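Local coordinates for protein ferulic acid esterase, AmCE1/Fae1A (Anaeromyces mucronatus, PDB 5CXX) that probably hydrolyses feruloyl esters as a carbohydrate esterase of the alpha/beta-hydrolase fold, and binds ferulic acid in its pocket, at residues 135-138 and 139-143; 49-52 and 53-56; 162-165 and 166-170. All coordinates share one frame; numbering follows the deposited sequence. Where two conformers were deposited one is given.

Contact 1: residues 135-138 and 139-143; sequences PYME and EHYSI
At the last turn of helix 125-140, Tyr136 and His140 stand four residues apart and lay their rings over each other as an offset stack. The ring centroids of Tyr136 and His140 are 3.9 Å apart and the planes differ by 24°. His140 CD2 sits above the middle of the phenol ring, while His140 NE2 reaches toward the rim, 3.4 Å from Tyr136 CE2. Because CG of Tyr136 is anti to the backbone N (chi1 -174°), its ring lies beside the next turn, where the imidazole can cover it; the opposite imidazole face meets CG of Glu139 near the rim. With an alanine in place of Tyr136, the imidazole of His140 would probably lose the surface it rests on and be freer to turn. The helix stops directly afterwards: Tyr141 N still donates to Met137 O at 3.0 Å, but Tyr141 has already left helical backbone angles. The same two residues form a Met-aromatic contact. The thioether chain of Met137, bent at its last two torsions, brings CE to 3.4 Å from Tyr141 CD2, with the sulfur oblique to the ring, and strand 38-45 packs against both side chains. A water joins the two phenols, donating to Tyr136 OH at 2.8 Å and hydrogen-bonded to Tyr141 OH at 3.0 Å. Beyond the turn, Ile143 folds back so that its CD1 lies 3.7 Å from Glu138 CA.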
loop_
_atom_site.group_PDB
_atom_site.type_symbol
_atom_site.label_atom_id
_atom_site.label_comp_id
_atom_site.label_asym_id
_atom_site.label_seq_id
_atom_site.Cartn_x
_atom_site.Cartn_y
_atom_site.Cartn_z
ATOM N N PRO A 135 14.171 1.648 -9.141
ATOM C CA PRO A 135 15.585 1.952 -9.456
ATOM C C PRO A 135 16.065 3.259 -8.795
ATOM O O PRO A 135 17.219 3.353 -8.372
ATOM C CB PRO A 135 15.590 2.078 -10.993
ATOM C CG PRO A 135 14.404 1.203 -11.432
ATOM C CD PRO A 135 13.375 1.360 -10.367
ATOM N N TYR A 136 15.201 4.272 -8.698
ATOM C CA TYR A 136 15.629 5.510 -8.038
ATOM C C TYR A 136 16.064 5.225 -6.593
ATOM O O TYR A 136 17.091 5.687 -6.116
ATOM C CB TYR A 136 14.469 6.504 -8.066
ATOM C CG TYR A 136 14.894 7.862 -7.530
ATOM C CD1 TYR A 136 14.886 8.112 -6.149
ATOM C CD2 TYR A 136 15.281 8.895 -8.405
ATOM C CE1 TYR A 136 15.321 9.371 -5.640
ATOM C CE2 TYR A 136 15.685 10.121 -7.914
ATOM C CZ TYR A 136 15.726 10.339 -6.537
ATOM O OH TYR A 136 16.161 11.578 -6.082
ATOM N N MET A 137 15.224 4.469 -5.889
ATOM C CA MET A 137 15.525 4.172 -4.479
ATOM C C MET A 137 16.823 3.427 -4.357
ATOM O O MET A 137 17.604 3.726 -3.442
ATOM C CB MET A 137 14.387 3.336 -3.840
ATOM C CG MET A 137 13.070 4.132 -3.688
ATOM S SD MET A 137 13.246 5.700 -2.756
ATOM C CE MET A 137 13.754 5.041 -1.120
ATOM N N GLU A 138 17.050 2.466 -5.264
ATOM C CA GLU A 138 18.325 1.670 -5.212
ATOM C C GLU A 138 19.545 2.553 -5.469
ATOM O O GLU A 138 20.625 2.393 -4.860
ATOM C CB GLU A 138 18.280 0.506 -6.212
ATOM C CG GLU A 138 19.457 -0.473 -5.885
ATOM C CD GLU A 138 19.482 -1.754 -6.707
ATOM O OE1 GLU A 138 18.492 -2.043 -7.408
ATOM O OE2 GLU A 138 20.518 -2.482 -6.627
ATOM N N GLU A 139 19.382 3.534 -6.347
ATOM C CA GLU A 139 20.512 4.409 -6.693
ATOM C C GLU A 139 20.815 5.446 -5.621
ATOM O O GLU A 139 21.981 5.866 -5.483
ATOM C CB GLU A 139 20.182 5.096 -8.024
ATOM C CG GLU A 139 21.208 6.136 -8.548
ATOM C CD GLU A 139 22.566 5.520 -8.931
ATOM O OE1 GLU A 139 22.588 4.512 -9.679
ATOM O OE2 GLU A 139 23.617 6.076 -8.525
ATOM N N HIS A 140 19.804 5.893 -4.871
ATOM C CA HIS A 140 19.951 7.091 -4.040
ATOM C C HIS A 140 19.946 6.827 -2.547
ATOM O O HIS A 140 20.318 7.731 -1.789
ATOM C CB HIS A 140 18.847 8.107 -4.353
ATOM C CG HIS A 140 18.976 8.686 -5.724
ATOM N ND1 HIS A 140 19.829 9.736 -6.010
ATOM C CD2 HIS A 140 18.441 8.306 -6.906
ATOM C CE1 HIS A 140 19.761 10.015 -7.299
ATOM N NE2 HIS A 140 18.921 9.176 -7.863
ATOM N N TYR A 141 19.519 5.630 -2.142
ATOM C CA TYR A 141 19.407 5.305 -0.718
ATOM C C TYR A 141 20.024 3.965 -0.421
ATOM O O TYR A 141 20.234 3.141 -1.319
ATOM C CB TYR A 141 17.942 5.313 -0.271
ATOM C CG TYR A 141 17.341 6.696 -0.453
ATOM C CD1 TYR A 141 17.619 7.722 0.460
ATOM C CD2 TYR A 141 16.527 7.008 -1.572
ATOM C CE1 TYR A 141 17.085 9.012 0.276
ATOM C CE2 TYR A 141 15.995 8.274 -1.725
ATOM C CZ TYR A 141 16.271 9.254 -0.812
ATOM O OH TYR A 141 15.765 10.540 -0.988
ATOM N N SER A 142 20.330 3.743 0.851
ATOM C CA SER A 142 20.975 2.481 1.230
ATOM C C SER A 142 19.883 1.465 1.567
ATOM O O SER A 142 19.471 1.308 2.712
ATOM C CB SER A 142 21.921 2.694 2.405
ATOM O OG SER A 142 22.633 1.507 2.647
ATOM N N ILE A 143 19.391 0.805 0.534
ATOM C CA ILE A 143 18.273 -0.121 0.695
ATOM C C ILE A 143 18.719 -1.581 0.583
ATOM O O ILE A 143 19.762 -1.906 0.018
ATOM C CB ILE A 143 17.172 0.131 -0.367
ATOM C CG1 ILE A 143 17.613 -0.353 -1.752
ATOM C CG2 ILE A 143 16.803 1.660 -0.409
ATOM C CD1 ILE A 143 16.387 -0.296 -2.795
HETATM O O HOH W 1 17.099 11.597 -3.426
#

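Contact 2: residues 49-52 and 53-56; sequences GYDE and NKKY
Asp51 meets Tyr56, Lys54 and Asn53 in succession along its short side chain. Its CB lies 3.7 Å from Tyr56 OH and also touches CD of Lys54, whose extended chain crosses the aspartate at about a right angle. With CG anti to the backbone N (chi1 179°), the carboxylate is carried over the residues that follow. There OD1 of Asp51 accepts from Asn53 N at 2.9 Å, the donor approaching from above the carboxylate plane, 45° out of it. This bond makes an Asx turn, and it coincides with a type I beta turn from Asp51 to Lys54, in which Lys54 N donates to Asp51 O at 2.9 Å. Together they bend the chain sharply in the loop between strands 38-45 and 58-62. At the tip, OD2 of Asp51 accepts from a water at 2.8 Å; the same water takes a weak bond from Lys54 NZ and so bridges the two groups, whose opposite charges probably attract only modestly with OD2 and NZ 4.7 Å apart. The backbone of Asp51 is held as well, its N donating to Tyr56 OH at 3.0 Å. The ring of Tyr50 lies obliquely against that phenol, planes 32° apart, with Tyr50 CD1 3.5 Å from Tyr56 CE1. The hydroxyl of Tyr50 accepts a hydrogen bond from the backbone N of Ser142.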
loop_
_atom_site.group_PDB
_atom_site.type_symbol
_atom_site.label_atom_id
_atom_site.label_comp_id
_atom_site.label_asym_id
_atom_site.label_seq_id
_atom_site.Cartn_x
_atom_site.Cartn_y
_atom_site.Cartn_z
ATOM N N GLY A 49 17.763 7.787 12.851
ATOM C CA GLY A 49 19.121 7.276 12.940
ATOM C C GLY A 49 19.642 6.622 11.678
ATOM O O GLY A 49 20.649 5.924 11.723
ATOM N N TYR A 50 18.972 6.854 10.558
ATOM C CA TYR A 50 19.395 6.335 9.236
ATOM C C TYR A 50 20.889 6.469 9.070
ATOM O O TYR A 50 21.445 7.558 9.257
ATOM C CB TYR A 50 18.709 7.090 8.099
ATOM C CG TYR A 50 19.179 6.731 6.699
ATOM C CD1 TYR A 50 18.713 5.568 6.042
ATOM C CD2 TYR A 50 20.004 7.608 5.986
ATOM C CE1 TYR A 50 19.121 5.264 4.728
ATOM C CE2 TYR A 50 20.406 7.329 4.667
ATOM C CZ TYR A 50 19.951 6.141 4.049
ATOM O OH TYR A 50 20.349 5.907 2.740
ATOM N N ASP A 51 21.526 5.345 8.750
ATOM C CA ASP A 51 22.987 5.233 8.637
ATOM C C ASP A 51 23.271 4.659 7.261
ATOM O O ASP A 51 22.812 3.556 6.954
ATOM C CB ASP A 51 23.484 4.327 9.723
ATOM C CG ASP A 51 24.983 4.113 9.686
ATOM O OD1 ASP A 51 25.637 4.463 8.684
ATOM O OD2 ASP A 51 25.503 3.577 10.681
ATOM N N GLU A 52 23.905 5.437 6.395
ATOM C CA GLU A 52 24.173 5.005 5.017
ATOM C C GLU A 52 25.001 3.754 4.918
ATOM O O GLU A 52 25.068 3.143 3.857
ATOM C CB GLU A 52 24.895 6.098 4.255
ATOM C CG GLU A 52 23.977 6.898 3.411
ATOM C CD GLU A 52 24.661 8.130 2.860
ATOM O OE1 GLU A 52 25.851 8.355 3.215
ATOM O OE2 GLU A 52 24.001 8.850 2.069
ATOM N N ASN A 53 25.695 3.426 5.996
ATOM C CA ASN A 53 26.489 2.209 6.051
ATOM C C ASN A 53 25.684 0.981 6.482
ATOM O O ASN A 53 26.253 -0.112 6.584
ATOM C CB ASN A 53 27.666 2.382 7.002
ATOM C CG ASN A 53 28.609 3.467 6.549
ATOM O OD1 ASN A 53 28.878 3.621 5.348
ATOM N ND2 ASN A 53 29.093 4.254 7.503
ATOM N N LYS A 54 24.401 1.185 6.792
ATOM C CA LYS A 54 23.446 0.078 6.984
ATOM C C LYS A 54 22.563 0.004 5.740
ATOM O O LYS A 54 22.538 0.957 4.968
ATOM C CB LYS A 54 22.581 0.294 8.236
ATOM C CG LYS A 54 23.421 0.236 9.544
ATOM C CD LYS A 54 22.549 0.678 10.723
ATOM C CE LYS A 54 23.240 0.625 12.091
ATOM N NZ LYS A 54 22.274 1.243 13.082
ATOM N N LYS A 55 21.804 -1.081 5.577
ATOM C CA LYS A 55 20.810 -1.141 4.505
ATOM C C LYS A 55 19.441 -1.460 5.122
ATOM O O LYS A 55 19.365 -2.238 6.127
ATOM C CB LYS A 55 21.163 -2.219 3.482
ATOM C CG LYS A 55 22.449 -1.959 2.690
ATOM C CD LYS A 55 22.804 -3.152 1.837
ATOM C CE LYS A 55 24.188 -2.969 1.205
ATOM N NZ LYS A 55 24.194 -1.689 0.427
ATOM N N TYR A 56 18.389 -0.901 4.530
ATOM C CA TYR A 56 17.067 -1.002 5.101
ATOM C C TYR A 56 16.057 -1.531 4.070
ATOM O O TYR A 56 16.109 -1.193 2.889
ATOM C CB TYR A 56 16.568 0.390 5.582
ATOM C CG TYR A 56 17.487 1.021 6.580
ATOM C CD1 TYR A 56 18.611 1.728 6.167
ATOM C CD2 TYR A 56 17.253 0.884 7.945
ATOM C CE1 TYR A 56 19.491 2.310 7.109
ATOM C CE2 TYR A 56 18.121 1.467 8.898
ATOM C CZ TYR A 56 19.234 2.182 8.468
ATOM O OH TYR A 56 20.102 2.784 9.384
HETATM O O HOH W 2 24.519 3.265 13.232
#

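Contact 3: residues 162-165 and 166-170; sequences SLYI and GYMRS
The ring of Tyr167 receives Leu163 O at its edge, in the plane of the ring, with Tyr167 CD1 3.3 Å from that oxygen; Phe205 forms an edge-to-face pair with the same ring. The ring of Tyr164 is met obliquely by Met168, whose CG lies 3.6 Å from Tyr164 CE1. Both pairs belong to helix 157-168, the crossover helix between strands 150-155 and 175-179 in a beta-alpha-beta unit of the alpha/beta-hydrolase fold. Leu163 and Tyr167 run side by side in the same direction, and Leu163 CD2 touches Tyr167 CE1 at 3.9 Å; at the far end, Tyr167 OH is hydrogen-bonded to Ser214 OG. Tyr164 and Met168 cross at about a right angle instead. With CG of Met168 anti to its carbonyl carbon (chi1 -65°), that methylene reaches back along the helix to 3.2 Å from Tyr164 O, the oxygen that also accepts from Met168 N. One turn is closed by Gly166 N, which donates to Ser162 O at 2.8 Å. Ile165 turns its side chain to helix 125-140 and strand 150-155. Helical geometry gives out at Arg169, which pairs through NE with Asp171 in a salt bridge; its backbone N still donates to Ile165 O at 2.8 Å, and its CB rests 3.5 Å from that oxygen.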
loop_
_atom_site.group_PDB
_atom_site.type_symbol
_atom_site.label_atom_id
_atom_site.label_comp_id
_atom_site.label_asym_id
_atom_site.label_seq_id
_atom_site.Cartn_x
_atom_site.Cartn_y
_atom_site.Cartn_z
ATOM N N SER A 162 -2.074 -1.919 -5.044
ATOM C CA SER A 162 -1.115 -2.782 -4.318
ATOM C C SER A 162 -1.393 -4.262 -4.553
ATOM O O SER A 162 -0.462 -5.060 -4.738
ATOM C CB SER A 162 -1.163 -2.505 -2.806
ATOM O OG SER A 162 -0.674 -1.219 -2.521
ATOM N N LEU A 163 -2.678 -4.651 -4.546
ATOM C CA LEU A 163 -2.990 -6.065 -4.764
ATOM C C LEU A 163 -2.665 -6.486 -6.205
ATOM O O LEU A 163 -2.136 -7.579 -6.438
ATOM C CB LEU A 163 -4.491 -6.336 -4.529
ATOM C CG LEU A 163 -4.834 -6.426 -3.049
ATOM C CD1 LEU A 163 -6.393 -6.349 -2.838
ATOM C CD2 LEU A 163 -4.307 -7.762 -2.435
ATOM N N TYR A 164 -2.980 -5.599 -7.159
ATOM C CA TYR A 164 -2.710 -5.915 -8.562
ATOM C C TYR A 164 -1.205 -6.138 -8.761
ATOM O O TYR A 164 -0.767 -7.122 -9.380
ATOM C CB TYR A 164 -3.243 -4.756 -9.428
ATOM C CG TYR A 164 -2.887 -4.851 -10.890
ATOM C CD1 TYR A 164 -3.335 -5.917 -11.666
ATOM C CD2 TYR A 164 -2.201 -3.805 -11.480
ATOM C CE1 TYR A 164 -3.030 -5.965 -13.024
ATOM C CE2 TYR A 164 -1.889 -3.848 -12.872
ATOM C CZ TYR A 164 -2.287 -4.952 -13.591
ATOM O OH TYR A 164 -2.008 -4.987 -14.952
ATOM N N ILE A 165 -0.413 -5.168 -8.290
ATOM C CA ILE A 165 1.019 -5.271 -8.514
ATOM C C ILE A 165 1.590 -6.430 -7.714
ATOM O O ILE A 165 2.465 -7.205 -8.185
ATOM C CB ILE A 165 1.713 -3.934 -8.159
ATOM C CG1 ILE A 165 1.267 -2.811 -9.112
ATOM C CG2 ILE A 165 3.253 -4.152 -8.229
ATOM C CD1 ILE A 165 1.702 -1.406 -8.565
ATOM N N GLY A 166 1.156 -6.573 -6.454
ATOM C CA GLY A 166 1.701 -7.611 -5.559
ATOM C C GLY A 166 1.412 -9.019 -6.066
ATOM O O GLY A 166 2.217 -9.930 -5.774
ATOM N N TYR A 167 0.299 -9.216 -6.790
ATOM C CA TYR A 167 0.043 -10.553 -7.311
ATOM C C TYR A 167 0.618 -10.698 -8.722
ATOM O O TYR A 167 1.188 -11.800 -9.021
ATOM C CB TYR A 167 -1.469 -10.909 -7.281
ATOM C CG TYR A 167 -1.815 -11.415 -5.898
ATOM C CD1 TYR A 167 -2.158 -10.507 -4.888
ATOM C CD2 TYR A 167 -1.793 -12.785 -5.612
ATOM C CE1 TYR A 167 -2.444 -10.955 -3.591
ATOM C CE2 TYR A 167 -2.050 -13.267 -4.308
ATOM C CZ TYR A 167 -2.391 -12.324 -3.311
ATOM O OH TYR A 167 -2.618 -12.830 -2.038
ATOM N N MET A 168 0.575 -9.655 -9.554
ATOM C CA MET A 168 1.105 -9.872 -10.911
ATOM C C MET A 168 2.628 -9.924 -10.886
ATOM O O MET A 168 3.203 -10.601 -11.778
ATOM C CB MET A 168 0.677 -8.775 -11.883
ATOM C CG MET A 168 -0.882 -8.761 -12.137
ATOM S SD MET A 168 -1.622 -10.344 -12.748
ATOM C CE MET A 168 -2.079 -11.197 -11.240
ATOM N N ARG A 169 3.241 -9.228 -9.913
ATOM C CA ARG A 169 4.709 -9.201 -9.808
ATOM C C ARG A 169 5.116 -9.558 -8.381
ATOM O O ARG A 169 5.945 -8.853 -7.732
ATOM C CB ARG A 169 5.261 -7.831 -10.245
ATOM C CG ARG A 169 5.189 -7.561 -11.761
ATOM C CD ARG A 169 5.868 -8.655 -12.651
ATOM N NE ARG A 169 7.275 -8.870 -12.253
ATOM C CZ ARG A 169 8.282 -8.241 -12.830
ATOM N NH1 ARG A 169 8.084 -7.266 -13.764
ATOM N NH2 ARG A 169 9.554 -8.540 -12.472
ATOM N N SER A 170 4.616 -10.713 -7.954
ATOM C CA SER A 170 4.948 -11.241 -6.640
ATOM C C SER A 170 6.434 -11.593 -6.544
ATOM O O SER A 170 6.966 -11.767 -5.456
ATOM C CB SER A 170 4.102 -12.480 -6.337
ATOM O OG SER A 170 4.360 -13.528 -7.274
#

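Overall arrangement
The three contacts follow one another in series, 49-56, then 135-143, then 162-170, yet only the first two meet in space. Contacts 1 and 2 have centres about 12 Å apart and join where the chain leaves helix 125-140: Tyr141 CA packs 3.6 Å from Tyr50 OH, and Tyr56 shares backbone bonds with Ser142. Contact 3 stands apart, its nearest atoms about 11 Å from those of contact 1 and about 16 Å from those of contact 2. It is the one near the ligand: the side chain of Ser162 is about 11 Å from bound ferulic acid and touches residues that fit a nucleophile elbow, probably that of the esterase active site.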